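Local coordinates for protein Exo-poly-alpha-D-galacturonosidase (Thermotoga maritima, PDB 3JUR) that probably hydrolyses polygalacturonate as a hyperthermoactive exopolygalacturonase of glycoside hydrolase family 28 and assembles as a tetramer of right-handed parallel beta-helices, at residues D[126-131]-D[202-207]; D[226-231]-D[251-256]; D[285-290]-D[314-319]. One frame throughout, in Å; residues are numbered along the deposited sequence.

Contact 1 of 3, residues D[126-131]-D[202-207]; sequences AITGSG and LVEGVK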
ATOM      1  N   ALA D 126     -50.837   8.881   5.480  1.00 24.83           N
ATOM      2  CA  ALA D 126     -49.801   8.138   6.199  1.00 24.75           C
ATOM      3  C   ALA D 126     -50.102   6.651   6.321  1.00 24.70           C
ATOM      4  O   ALA D 126     -51.263   6.247   6.418  1.00 24.23           O
ATOM      5  CB  ALA D 126     -49.570   8.745   7.579  1.00 24.63           C
ATOM      6  N   ILE D 127     -49.043   5.842   6.290  1.00 24.44           N
ATOM      7  CA  ILE D 127     -49.132   4.427   6.639  1.00 24.10           C
ATOM      8  C   ILE D 127     -48.156   4.176   7.787  1.00 24.15           C
ATOM      9  O   ILE D 127     -46.949   4.344   7.627  1.00 24.07           O
ATOM     10  CB  ILE D 127     -48.821   3.517   5.434  1.00 24.05           C
ATOM     11  CG1 ILE D 127     -49.846   3.746   4.311  1.00 24.01           C
ATOM     12  CG2 ILE D 127     -48.780   2.048   5.861  1.00 23.37           C
ATOM     13  CD1 ILE D 127     -49.394   3.232   2.940  1.00 23.88           C
ATOM     14  N   THR D 128     -48.689   3.796   8.945  1.00 23.85           N
ATOM     15  CA  THR D 128     -47.896   3.689  10.172  1.00 23.79           C
ATOM     16  C   THR D 128     -48.151   2.342  10.858  1.00 23.96           C
ATOM     17  O   THR D 128     -48.974   1.548  10.390  1.00 23.88           O
ATOM     18  CB  THR D 128     -48.204   4.854  11.165  1.00 23.73           C
ATOM     19  OG1 THR D 128     -49.518   4.692  11.715  1.00 24.00           O
ATOM     20  CG2 THR D 128     -48.123   6.213  10.478  1.00 23.85           C
ATOM     21  N   GLY D 129     -47.450   2.090  11.961  1.00 23.83           N
ATOM     22  CA  GLY D 129     -47.643   0.872  12.745  1.00 24.02           C
ATOM     23  C   GLY D 129     -46.545  -0.140  12.507  1.00 24.14           C
ATOM     24  O   GLY D 129     -45.691   0.058  11.657  1.00 24.68           O
ATOM     25  N   SER D 130     -46.573  -1.237  13.250  1.00 24.04           N
ATOM     26  CA  SER D 130     -45.517  -2.237  13.161  1.00 24.36           C
ATOM     27  C   SER D 130     -46.000  -3.549  12.536  1.00 23.97           C
ATOM     28  O   SER D 130     -45.370  -4.595  12.713  1.00 24.18           O
ATOM     29  CB  SER D 130     -44.938  -2.503  14.547  1.00 24.10           C
ATOM     30  OG  SER D 130     -45.945  -3.059  15.377  1.00 25.98           O
ATOM     31  N   GLY D 131     -47.096  -3.482  11.789  1.00 23.49           N
ATOM     32  CA  GLY D 131     -47.683  -4.665  11.176  1.00 23.12           C
ATOM     33  C   GLY D 131     -47.131  -4.956   9.796  1.00 22.87           C
ATOM     34  O   GLY D 131     -46.108  -4.401   9.402  1.00 23.48           O
ATOM     35  N   LEU D 202     -46.351  10.031   4.630  1.00 23.79           N
ATOM     36  CA  LEU D 202     -45.490   9.318   5.563  1.00 23.56           C
ATOM     37  C   LEU D 202     -45.753   7.821   5.467  1.00 23.50           C
ATOM     38  O   LEU D 202     -46.899   7.396   5.483  1.00 23.75           O
ATOM     39  CB  LEU D 202     -45.742   9.810   6.994  1.00 23.20           C
ATOM     40  CG  LEU D 202     -45.142   9.043   8.178  1.00 23.04           C
ATOM     41  CD1 LEU D 202     -43.624   9.075   8.154  1.00 22.16           C
ATOM     42  CD2 LEU D 202     -45.659   9.612   9.492  1.00 23.35           C
ATOM     43  N   VAL D 203     -44.690   7.034   5.346  1.00 23.30           N
ATOM     44  CA  VAL D 203     -44.778   5.585   5.485  1.00 23.25           C
ATOM     45  C   VAL D 203     -43.757   5.172   6.537  1.00 23.38           C
ATOM     46  O   VAL D 203     -42.551   5.423   6.376  1.00 22.65           O
ATOM     47  CB  VAL D 203     -44.477   4.829   4.158  1.00 23.50           C
ATOM     48  CG1 VAL D 203     -44.514   3.300   4.373  1.00 23.25           C
ATOM     49  CG2 VAL D 203     -45.439   5.244   3.051  1.00 23.63           C
ATOM     50  N   GLU D 204     -44.229   4.546   7.611  1.00 23.31           N
ATOM     51  CA  GLU D 204     -43.336   4.178   8.707  1.00 24.10           C
ATOM     52  C   GLU D 204     -43.711   2.868   9.384  1.00 24.06           C
ATOM     53  O   GLU D 204     -44.875   2.470   9.385  1.00 24.20           O
ATOM     54  CB  GLU D 204     -43.238   5.310   9.747  1.00 24.07           C
ATOM     55  CG  GLU D 204     -44.541   5.635  10.483  1.00 26.37           C
ATOM     56  CD  GLU D 204     -44.335   6.555  11.685  1.00 28.72           C
ATOM     57  OE1 GLU D 204     -45.272   6.694  12.502  1.00 30.48           O
ATOM     58  OE2 GLU D 204     -43.236   7.130  11.828  1.00 29.81           O
ATOM     59  N   GLY D 205     -42.708   2.197   9.940  1.00 24.14           N
ATOM     60  CA  GLY D 205     -42.934   1.063  10.831  1.00 24.32           C
ATOM     61  C   GLY D 205     -43.190  -0.279  10.164  1.00 24.44           C
ATOM     62  O   GLY D 205     -42.669  -1.298  10.610  1.00 24.54           O
ATOM     63  N   VAL D 206     -43.993  -0.282   9.105  1.00 24.34           N
ATOM     64  CA  VAL D 206     -44.503  -1.526   8.512  1.00 24.21           C
ATOM     65  C   VAL D 206     -43.449  -2.393   7.821  1.00 24.12           C
ATOM     66  O   VAL D 206     -42.421  -1.899   7.354  1.00 24.53           O
ATOM     67  CB  VAL D 206     -45.673  -1.251   7.530  1.00 24.32           C
ATOM     68  CG1 VAL D 206     -46.861  -0.643   8.267  1.00 24.21           C
ATOM     69  CG2 VAL D 206     -45.222  -0.356   6.372  1.00 23.66           C
ATOM     70  N   LYS D 207     -43.713  -3.694   7.783  1.00 23.98           N
ATOM     71  CA  LYS D 207     -42.956  -4.631   6.968  1.00 23.79           C
ATOM     72  C   LYS D 207     -43.731  -4.915   5.680  1.00 23.61           C
ATOM     73  O   LYS D 207     -44.962  -5.045   5.705  1.00 23.67           O
ATOM     74  CB  LYS D 207     -42.711  -5.939   7.731  1.00 23.96           C
ATOM     75  CG  LYS D 207     -41.765  -6.894   7.017  1.00 24.97           C
ATOM     76  CD  LYS D 207     -41.614  -8.206   7.759  1.00 26.44           C
ATOM     77  CE  LYS D 207     -40.559  -9.061   7.092  1.00 27.84           C
ATOM     78  NZ  LYS D 207     -40.361 -10.354   7.798  1.00 29.75           N
TER
HETATM   79  O   HOH W   1     -42.962  -4.531  11.131  1.00 45.49           O
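Residues 202-207 run beside residues 126-131 as successive rungs of the parallel beta-helix; the axes of strands 126-128 and 202-204 approach to 4.6 Å and run at 10° to each other. Leu202 starts the ladder: its O accepts from Ile127 N at 2.8 Å, in the carbonyl plane, and its CB lies 4.0 Å from Ala126 CB. On the other face of the sheet Val203 sets its CG2 near Ile127 CD1, with Phe195 of strand 193-196 touching both residues. Glu204 N returns a bond to Ile127 O at 2.7 Å, nearly along the C=O axis. The Glu204 side chain leaves with CG between the backbone N and the carbonyl carbon (chi1 64°), then runs extended alongside Thr128, so that its OE1 comes 3.5 Å from Thr128 CG2. Thr128 OG1 is hydrogen-bonded to Glu81 and His83 on the preceding strand. An alanine at Glu204 would remove the CG and carboxylate that flank the Thr128 methyl and would probably leave Arg227, the salt-bridge partner of OE2, less firmly placed. Gly205 turns the chain at positive phi (82°); a CB there would clash with Gly129 O. A water donates to both Gly205 O and Ser130 O across this turn. Val206 crosses Ile127 at about a right angle, its CG1 4.1 Å from Ile127 CG2. Lys207 N restores the pairing with a nearly straight bond to Gly131 O at 3.0 Å, while its extended chain leads away. Thus backbone bonds fix both ends, aliphatic carbons pack on both faces (Ile127 with Val203 and Val206, Ala126 with Leu202), and the polar ends of Thr128 and Glu204 are spent on the rungs beyond.

Contact 2 of 3, residues D[226-231]-D[251-256]; sequences IRNIEI and IEKCRF
Two neighbouring rungs of the parallel beta-helix meet here, in register from Ile226 opposite Ile251 to Ile231 opposite Phe256. Backbone bonds frame both ends, Glu252 N to Ile226 O and Ile231 N to Arg255 O among them. Between the strand pieces Asn228 and Lys253 both take positive phi, and the side chains lie side by side, Asn228 ND2 3.4 Å from Lys253 CB. Beyond this bend, Ile229 holds CG1 in the crowded position between backbone N and carbonyl carbon (chi1 68°), which brings that methylene 3.5 Å from Cys254 SG; the sulfur is itself anti to its carbonyl carbon. Glu230 is fully extended (chi1 -176°), whereas Arg255 bends at chi2 and chi3; their chains run alongside, Glu230 CG 3.7 Å from Arg255 CG, with carboxylate and guanidinium planes 15° apart. Ile231 CG1 and Phe256 CG are each anti to the carbonyl carbon, so the two side chains point the same way. The bent Arg227 and extended Glu252 have their main partners on adjacent rungs, Glu204 and Arg286. Between them sits one water, in the guanidinium plane, accepting from Arg227 NH2 at 2.6 Å and donating to Glu252 OE2 at 2.9 Å.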
ATOM      1  N   ILE D 226     -40.233   8.199   4.342  1.00 23.14           N
ATOM      2  CA  ILE D 226     -40.305   6.756   4.536  1.00 23.75           C
ATOM      3  C   ILE D 226     -39.225   6.398   5.539  1.00 24.53           C
ATOM      4  O   ILE D 226     -38.031   6.628   5.312  1.00 24.52           O
ATOM      5  CB  ILE D 226     -40.150   5.980   3.219  1.00 23.77           C
ATOM      6  CG1 ILE D 226     -41.239   6.402   2.230  1.00 24.44           C
ATOM      7  CG2 ILE D 226     -40.244   4.471   3.462  1.00 23.81           C
ATOM      8  CD1 ILE D 226     -40.840   6.249   0.785  1.00 26.11           C
ATOM      9  N   ARG D 227     -39.651   5.856   6.670  1.00 25.18           N
ATOM     10  CA  ARG D 227     -38.763   5.720   7.806  1.00 25.86           C
ATOM     11  C   ARG D 227     -39.115   4.484   8.620  1.00 25.90           C
ATOM     12  O   ARG D 227     -40.292   4.159   8.781  1.00 25.89           O
ATOM     13  CB  ARG D 227     -38.806   7.028   8.623  1.00 26.32           C
ATOM     14  CG  ARG D 227     -39.096   6.913  10.094  1.00 27.98           C
ATOM     15  CD  ARG D 227     -40.322   7.751  10.479  1.00 31.82           C
ATOM     16  NE  ARG D 227     -40.083   9.195  10.483  1.00 33.52           N
ATOM     17  CZ  ARG D 227     -40.886  10.099  11.051  1.00 33.14           C
ATOM     18  NH1 ARG D 227     -42.001   9.733  11.681  1.00 33.49           N
ATOM     19  NH2 ARG D 227     -40.570  11.380  10.994  1.00 32.29           N
ATOM     20  N   ASN D 228     -38.086   3.792   9.100  1.00 25.86           N
ATOM     21  CA  ASN D 228     -38.236   2.599   9.945  1.00 26.71           C
ATOM     22  C   ASN D 228     -39.165   1.507   9.395  1.00 26.02           C
ATOM     23  O   ASN D 228     -39.884   0.851  10.150  1.00 26.01           O
ATOM     24  CB  ASN D 228     -38.610   2.984  11.390  1.00 27.14           C
ATOM     25  CG  ASN D 228     -37.527   3.807  12.068  1.00 30.04           C
ATOM     26  OD1 ASN D 228     -37.610   5.039  12.116  1.00 34.18           O
ATOM     27  ND2 ASN D 228     -36.486   3.136  12.566  1.00 31.94           N
ATOM     28  N   ILE D 229     -39.128   1.312   8.081  1.00 25.78           N
ATOM     29  CA  ILE D 229     -39.847   0.207   7.454  1.00 25.87           C
ATOM     30  C   ILE D 229     -38.892  -0.931   7.082  1.00 26.01           C
ATOM     31  O   ILE D 229     -37.677  -0.739   7.007  1.00 25.64           O
ATOM     32  CB  ILE D 229     -40.641   0.650   6.196  1.00 25.82           C
ATOM     33  CG1 ILE D 229     -39.696   1.052   5.062  1.00 26.06           C
ATOM     34  CG2 ILE D 229     -41.625   1.767   6.531  1.00 24.98           C
ATOM     35  CD1 ILE D 229     -40.220   0.716   3.706  1.00 26.36           C
ATOM     36  N   GLU D 230     -39.451  -2.119   6.870  1.00 26.39           N
ATOM     37  CA  GLU D 230     -38.682  -3.219   6.327  1.00 26.57           C
ATOM     38  C   GLU D 230     -39.287  -3.732   5.030  1.00 26.59           C
ATOM     39  O   GLU D 230     -40.467  -4.084   4.991  1.00 26.36           O
ATOM     40  CB  GLU D 230     -38.546  -4.365   7.327  1.00 26.86           C
ATOM     41  CG  GLU D 230     -37.653  -5.485   6.780  1.00 28.12           C
ATOM     42  CD  GLU D 230     -37.519  -6.689   7.689  1.00 30.27           C
ATOM     43  OE1 GLU D 230     -38.016  -6.656   8.834  1.00 32.03           O
ATOM     44  OE2 GLU D 230     -36.889  -7.673   7.251  1.00 30.89           O
ATOM     45  N   ILE D 231     -38.471  -3.753   3.977  1.00 26.25           N
ATOM     46  CA  ILE D 231     -38.818  -4.429   2.732  1.00 26.29           C
ATOM     47  C   ILE D 231     -38.123  -5.779   2.713  1.00 26.29           C
ATOM     48  O   ILE D 231     -36.898  -5.864   2.885  1.00 26.02           O
ATOM     49  CB  ILE D 231     -38.349  -3.646   1.472  1.00 26.58           C
ATOM     50  CG1 ILE D 231     -38.873  -2.201   1.464  1.00 26.60           C
ATOM     51  CG2 ILE D 231     -38.737  -4.402   0.190  1.00 26.50           C
ATOM     52  CD1 ILE D 231     -40.345  -2.075   1.296  1.00 27.00           C
ATOM     53  N   ILE D 251     -35.622   9.208   3.162  1.00 22.34           N
ATOM     54  CA  ILE D 251     -35.680   7.763   3.386  1.00 22.23           C
ATOM     55  C   ILE D 251     -34.601   7.473   4.420  1.00 22.15           C
ATOM     56  O   ILE D 251     -33.412   7.653   4.146  1.00 21.35           O
ATOM     57  CB  ILE D 251     -35.380   6.944   2.099  1.00 22.09           C
ATOM     58  CG1 ILE D 251     -36.361   7.299   0.973  1.00 22.38           C
ATOM     59  CG2 ILE D 251     -35.403   5.444   2.408  1.00 21.89           C
ATOM     60  CD1 ILE D 251     -35.917   6.851  -0.436  1.00 22.21           C
ATOM     61  N   GLU D 252     -35.020   7.044   5.608  1.00 22.19           N
ATOM     62  CA  GLU D 252     -34.083   6.860   6.713  1.00 22.44           C
ATOM     63  C   GLU D 252     -34.447   5.679   7.600  1.00 22.87           C
ATOM     64  O   GLU D 252     -35.624   5.321   7.722  1.00 22.45           O
ATOM     65  CB  GLU D 252     -33.952   8.156   7.538  1.00 22.47           C
ATOM     66  CG  GLU D 252     -35.189   8.553   8.354  1.00 22.72           C
ATOM     67  CD  GLU D 252     -34.920   9.711   9.317  1.00 24.94           C
ATOM     68  OE1 GLU D 252     -33.806  10.291   9.281  1.00 25.29           O
ATOM     69  OE2 GLU D 252     -35.823  10.037  10.123  1.00 24.99           O
ATOM     70  N   LYS D 253     -33.426   5.065   8.195  1.00 23.54           N
ATOM     71  CA  LYS D 253     -33.600   3.999   9.190  1.00 24.53           C
ATOM     72  C   LYS D 253     -34.384   2.782   8.684  1.00 24.50           C
ATOM     73  O   LYS D 253     -34.975   2.049   9.477  1.00 25.13           O
ATOM     74  CB  LYS D 253     -34.232   4.571  10.474  1.00 25.27           C
ATOM     75  CG  LYS D 253     -33.255   5.297  11.396  1.00 27.56           C
ATOM     76  CD  LYS D 253     -32.641   4.321  12.401  1.00 31.80           C
ATOM     77  CE  LYS D 253     -31.165   4.633  12.678  1.00 34.35           C
ATOM     78  NZ  LYS D 253     -30.996   5.760  13.642  1.00 34.60           N
ATOM     79  N   CYS D 254     -34.387   2.566   7.370  1.00 24.31           N
ATOM     80  CA  CYS D 254     -35.091   1.427   6.771  1.00 24.44           C
ATOM     81  C   CYS D 254     -34.186   0.200   6.584  1.00 24.91           C
ATOM     82  O   CYS D 254     -32.959   0.326   6.487  1.00 24.98           O
ATOM     83  CB  CYS D 254     -35.724   1.821   5.428  1.00 24.08           C
ATOM     84  SG  CYS D 254     -36.915   3.196   5.508  1.00 23.36           S
ATOM     85  N   ARG D 255     -34.815  -0.975   6.530  1.00 25.16           N
ATOM     86  CA  ARG D 255     -34.146  -2.248   6.253  1.00 25.62           C
ATOM     87  C   ARG D 255     -34.654  -2.826   4.929  1.00 25.30           C
ATOM     88  O   ARG D 255     -35.868  -2.866   4.698  1.00 25.05           O
ATOM     89  CB  ARG D 255     -34.393  -3.245   7.393  1.00 26.08           C
ATOM     90  CG  ARG D 255     -34.059  -4.696   7.037  1.00 28.62           C
ATOM     91  CD  ARG D 255     -32.680  -5.125   7.516  1.00 33.37           C
ATOM     92  NE  ARG D 255     -32.807  -5.920   8.736  1.00 36.87           N
ATOM     93  CZ  ARG D 255     -32.586  -7.229   8.824  1.00 38.75           C
ATOM     94  NH1 ARG D 255     -32.183  -7.929   7.768  1.00 39.10           N
ATOM     95  NH2 ARG D 255     -32.754  -7.840   9.992  1.00 40.22           N
ATOM     96  N   PHE D 256     -33.727  -3.280   4.078  1.00 24.84           N
ATOM     97  CA  PHE D 256     -34.044  -3.776   2.731  1.00 24.42           C
ATOM     98  C   PHE D 256     -33.448  -5.144   2.423  1.00 24.73           C
ATOM     99  O   PHE D 256     -32.254  -5.382   2.636  1.00 24.35           O
ATOM    100  CB  PHE D 256     -33.503  -2.835   1.648  1.00 24.20           C
ATOM    101  CG  PHE D 256     -34.023  -1.428   1.721  1.00 23.76           C
ATOM    102  CD1 PHE D 256     -35.143  -1.050   0.984  1.00 23.39           C
ATOM    103  CD2 PHE D 256     -33.364  -0.472   2.485  1.00 23.33           C
ATOM    104  CE1 PHE D 256     -35.615   0.258   1.037  1.00 23.82           C
ATOM    105  CE2 PHE D 256     -33.814   0.837   2.537  1.00 23.38           C
ATOM    106  CZ  PHE D 256     -34.953   1.204   1.823  1.00 24.58           C
TER
HETATM  107  O   HOH W   2     -38.277  11.539   9.859  1.00 28.37           O

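Contact 3 of 3, residues D[285-290]-D[314-319]; sequences VRDNLV and ARNNVY
An asparagine ladder, in which like residues stack from one rung of a parallel beta-helix to the next, runs through this contact at Asn288 and Asn317. Both side chains have CG anti to the carbonyl carbon, and their amide planes are only 6° apart. Asn317 OD1 is gripped twice: Asn288 N reaches it on a lone pair at 3.0 Å, and Asn288 ND2 donates from above the carbonyl plane. Asn317 ND2 in turn gives a straight bond to Val285 O, which also accepts from Arg315 N. The ladder continues to Asn346, whose OD1 accepts from Asn317 N; on the other side it ends at Cys254, whose N donates to Asn288 OD1, so the buried amides of Asn288 and Asn317 satisfy backbone groups at these bends. Past the bend Leu289 CD1 packs 3.6 Å from Val318 CG1, where Met320 of a second subunit touches both residues; on the opposite face Val290 CG2 rests 3.6 Å from Tyr319 CD1. Arg286 and Arg315 run side by side with guanidinium planes 71° apart, their like charges probably eased by Glu11, which salt-bridges both; Arg286 also pairs with Glu252. Two waters join Arg315 to Asp287, one to each carboxylate oxygen. The same carboxylate takes a direct bond from Asn316, ND2 to Asp287 OD1 at 2.8 Å, with carboxylate and amide planes 82° apart.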
ATOM      1  N   VAL D 285     -31.257  10.090   1.465  1.00 19.41           N
ATOM      2  CA  VAL D 285     -31.280   8.671   1.828  1.00 19.50           C
ATOM      3  C   VAL D 285     -30.196   8.451   2.888  1.00 19.76           C
ATOM      4  O   VAL D 285     -29.003   8.513   2.574  1.00 19.81           O
ATOM      5  CB  VAL D 285     -31.008   7.785   0.585  1.00 19.85           C
ATOM      6  CG1 VAL D 285     -31.079   6.282   0.926  1.00 19.27           C
ATOM      7  CG2 VAL D 285     -31.992   8.133  -0.537  1.00 18.91           C
ATOM      8  N   ARG D 286     -30.594   8.223   4.141  1.00 19.25           N
ATOM      9  CA  ARG D 286     -29.598   8.142   5.218  1.00 19.42           C
ATOM     10  C   ARG D 286     -29.915   7.090   6.281  1.00 19.77           C
ATOM     11  O   ARG D 286     -31.090   6.770   6.529  1.00 19.31           O
ATOM     12  CB  ARG D 286     -29.413   9.518   5.876  1.00 18.86           C
ATOM     13  CG  ARG D 286     -30.641  10.005   6.624  1.00 18.77           C
ATOM     14  CD  ARG D 286     -30.433  11.391   7.214  1.00 18.62           C
ATOM     15  NE  ARG D 286     -31.478  11.717   8.174  1.00 18.52           N
ATOM     16  CZ  ARG D 286     -31.581  12.885   8.804  1.00 19.34           C
ATOM     17  NH1 ARG D 286     -30.711  13.855   8.558  1.00 17.75           N
ATOM     18  NH2 ARG D 286     -32.566  13.088   9.672  1.00 19.65           N
ATOM     19  N   ASP D 287     -28.858   6.577   6.918  1.00 19.95           N
ATOM     20  CA  ASP D 287     -28.975   5.643   8.051  1.00 20.70           C
ATOM     21  C   ASP D 287     -29.784   4.372   7.742  1.00 20.62           C
ATOM     22  O   ASP D 287     -30.456   3.828   8.630  1.00 21.05           O
ATOM     23  CB  ASP D 287     -29.575   6.346   9.291  1.00 20.49           C
ATOM     24  CG  ASP D 287     -28.870   7.649   9.633  1.00 22.04           C
ATOM     25  OD1 ASP D 287     -27.618   7.677   9.671  1.00 22.31           O
ATOM     26  OD2 ASP D 287     -29.580   8.648   9.876  1.00 22.85           O
ATOM     27  N   ASN D 288     -29.721   3.908   6.499  1.00 20.42           N
ATOM     28  CA  ASN D 288     -30.425   2.695   6.085  1.00 20.25           C
ATOM     29  C   ASN D 288     -29.524   1.477   6.073  1.00 20.43           C
ATOM     30  O   ASN D 288     -28.293   1.600   6.042  1.00 20.66           O
ATOM     31  CB  ASN D 288     -31.043   2.861   4.698  1.00 19.93           C
ATOM     32  CG  ASN D 288     -32.020   4.003   4.634  1.00 20.43           C
ATOM     33  OD1 ASN D 288     -33.120   3.928   5.180  1.00 20.53           O
ATOM     34  ND2 ASN D 288     -31.630   5.068   3.953  1.00 18.94           N
ATOM     35  N   LEU D 289     -30.154   0.303   6.078  1.00 19.98           N
ATOM     36  CA  LEU D 289     -29.444  -0.961   6.078  1.00 20.20           C
ATOM     37  C   LEU D 289     -30.003  -1.891   5.006  1.00 20.33           C
ATOM     38  O   LEU D 289     -31.181  -2.245   5.035  1.00 20.01           O
ATOM     39  CB  LEU D 289     -29.513  -1.620   7.463  1.00 20.26           C
ATOM     40  CG  LEU D 289     -28.918  -3.024   7.639  1.00 19.36           C
ATOM     41  CD1 LEU D 289     -27.408  -3.049   7.306  1.00 17.56           C
ATOM     42  CD2 LEU D 289     -29.183  -3.571   9.037  1.00 20.10           C
ATOM     43  N   VAL D 290     -29.153  -2.259   4.051  1.00 20.53           N
ATOM     44  CA  VAL D 290     -29.514  -3.253   3.045  1.00 21.01           C
ATOM     45  C   VAL D 290     -28.667  -4.498   3.294  1.00 21.60           C
ATOM     46  O   VAL D 290     -27.447  -4.447   3.190  1.00 21.84           O
ATOM     47  CB  VAL D 290     -29.283  -2.733   1.592  1.00 20.85           C
ATOM     48  CG1 VAL D 290     -29.760  -3.773   0.543  1.00 20.57           C
ATOM     49  CG2 VAL D 290     -29.975  -1.387   1.374  1.00 21.04           C
ATOM     50  N   ALA D 314     -27.010  10.489  -0.422  1.00 22.51           N
ATOM     51  CA  ALA D 314     -27.089   9.217   0.288  1.00 22.29           C
ATOM     52  C   ALA D 314     -25.938   9.167   1.286  1.00 22.25           C
ATOM     53  O   ALA D 314     -24.770   9.036   0.896  1.00 22.08           O
ATOM     54  CB  ALA D 314     -27.020   8.039  -0.682  1.00 21.83           C
ATOM     55  N   ARG D 315     -26.272   9.279   2.571  1.00 21.91           N
ATOM     56  CA  ARG D 315     -25.269   9.384   3.612  1.00 22.05           C
ATOM     57  C   ARG D 315     -25.449   8.346   4.719  1.00 22.16           C
ATOM     58  O   ARG D 315     -26.569   8.095   5.172  1.00 21.56           O
ATOM     59  CB  ARG D 315     -25.279  10.792   4.209  1.00 22.25           C
ATOM     60  CG  ARG D 315     -24.147  11.051   5.182  1.00 22.70           C
ATOM     61  CD  ARG D 315     -24.229  12.440   5.812  1.00 23.41           C
ATOM     62  NE  ARG D 315     -25.508  12.681   6.492  1.00 22.91           N
ATOM     63  CZ  ARG D 315     -25.867  12.163   7.667  1.00 23.62           C
ATOM     64  NH1 ARG D 315     -25.057  11.340   8.331  1.00 23.93           N
ATOM     65  NH2 ARG D 315     -27.048  12.469   8.182  1.00 21.70           N
ATOM     66  N   ASN D 316     -24.327   7.768   5.156  1.00 22.02           N
ATOM     67  CA  ASN D 316     -24.284   6.856   6.304  1.00 22.34           C
ATOM     68  C   ASN D 316     -25.215   5.661   6.152  1.00 22.01           C
ATOM     69  O   ASN D 316     -25.946   5.307   7.072  1.00 21.99           O
ATOM     70  CB  ASN D 316     -24.575   7.607   7.616  1.00 22.69           C
ATOM     71  CG  ASN D 316     -24.114   6.839   8.845  1.00 24.35           C
ATOM     72  OD1 ASN D 316     -23.021   6.275   8.865  1.00 25.41           O
ATOM     73  ND2 ASN D 316     -24.953   6.810   9.874  1.00 25.02           N
ATOM     74  N   ASN D 317     -25.186   5.045   4.979  1.00 21.68           N
ATOM     75  CA  ASN D 317     -25.931   3.828   4.757  1.00 21.53           C
ATOM     76  C   ASN D 317     -24.991   2.638   4.827  1.00 21.37           C
ATOM     77  O   ASN D 317     -23.770   2.780   4.659  1.00 20.58           O
ATOM     78  CB  ASN D 317     -26.660   3.872   3.411  1.00 21.58           C
ATOM     79  CG  ASN D 317     -27.610   5.043   3.307  1.00 22.81           C
ATOM     80  OD1 ASN D 317     -28.668   5.060   3.938  1.00 22.99           O
ATOM     81  ND2 ASN D 317     -27.232   6.043   2.513  1.00 24.22           N
ATOM     82  N   VAL D 318     -25.569   1.468   5.089  1.00 21.26           N
ATOM     83  CA  VAL D 318     -24.810   0.226   5.139  1.00 21.33           C
ATOM     84  C   VAL D 318     -25.403  -0.782   4.153  1.00 21.64           C
ATOM     85  O   VAL D 318     -26.585  -1.114   4.241  1.00 21.47           O
ATOM     86  CB  VAL D 318     -24.772  -0.358   6.562  1.00 21.29           C
ATOM     87  CG1 VAL D 318     -24.109  -1.747   6.560  1.00 20.25           C
ATOM     88  CG2 VAL D 318     -24.015   0.597   7.510  1.00 20.62           C
ATOM     89  N   TYR D 319     -24.566  -1.256   3.231  1.00 21.57           N
ATOM     90  CA  TYR D 319     -24.981  -2.193   2.185  1.00 21.75           C
ATOM     91  C   TYR D 319     -24.196  -3.486   2.328  1.00 21.91           C
ATOM     92  O   TYR D 319     -22.970  -3.468   2.388  1.00 22.31           O
ATOM     93  CB  TYR D 319     -24.737  -1.580   0.805  1.00 21.72           C
ATOM     94  CG  TYR D 319     -25.381  -0.213   0.630  1.00 22.98           C
ATOM     95  CD1 TYR D 319     -26.750  -0.089   0.408  1.00 22.69           C
ATOM     96  CD2 TYR D 319     -24.626   0.942   0.712  1.00 22.69           C
ATOM     97  CE1 TYR D 319     -27.347   1.168   0.248  1.00 23.59           C
ATOM     98  CE2 TYR D 319     -25.207   2.200   0.547  1.00 25.23           C
ATOM     99  CZ  TYR D 319     -26.566   2.299   0.315  1.00 25.10           C
ATOM    100  OH  TYR D 319     -27.131   3.538   0.165  1.00 26.51           O
TER
HETATM  101  O   HOH W   3     -26.182   9.652  10.570  1.00 28.00           O
HETATM  102  O   HOH W   4     -28.724  11.427  10.615  1.00 36.01           O

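Overall arrangement
Contacts 1, 2 and 3 follow one another along the chain and along the beta-helix, each closing before the next opens. Centres of contacts 1 and 2 are about 10 Å apart, as are those of 2 and 3, while 1 and 3 lie about 19 Å apart and do not touch. Strand 201-204 neighbours strand 224-233, and strands 249-252 and 255-258 neighbour strand 280-291, so the six segments form consecutive rungs. Probable backbone hydrogen bonds, Val203 O with Arg227 N and Cys254 O with Leu289 N, join each contact to the next, with side-chain joints beside them. Contacts 2 and 3 also touch a second subunit, so this stretch of the helix contributes to the tetramer.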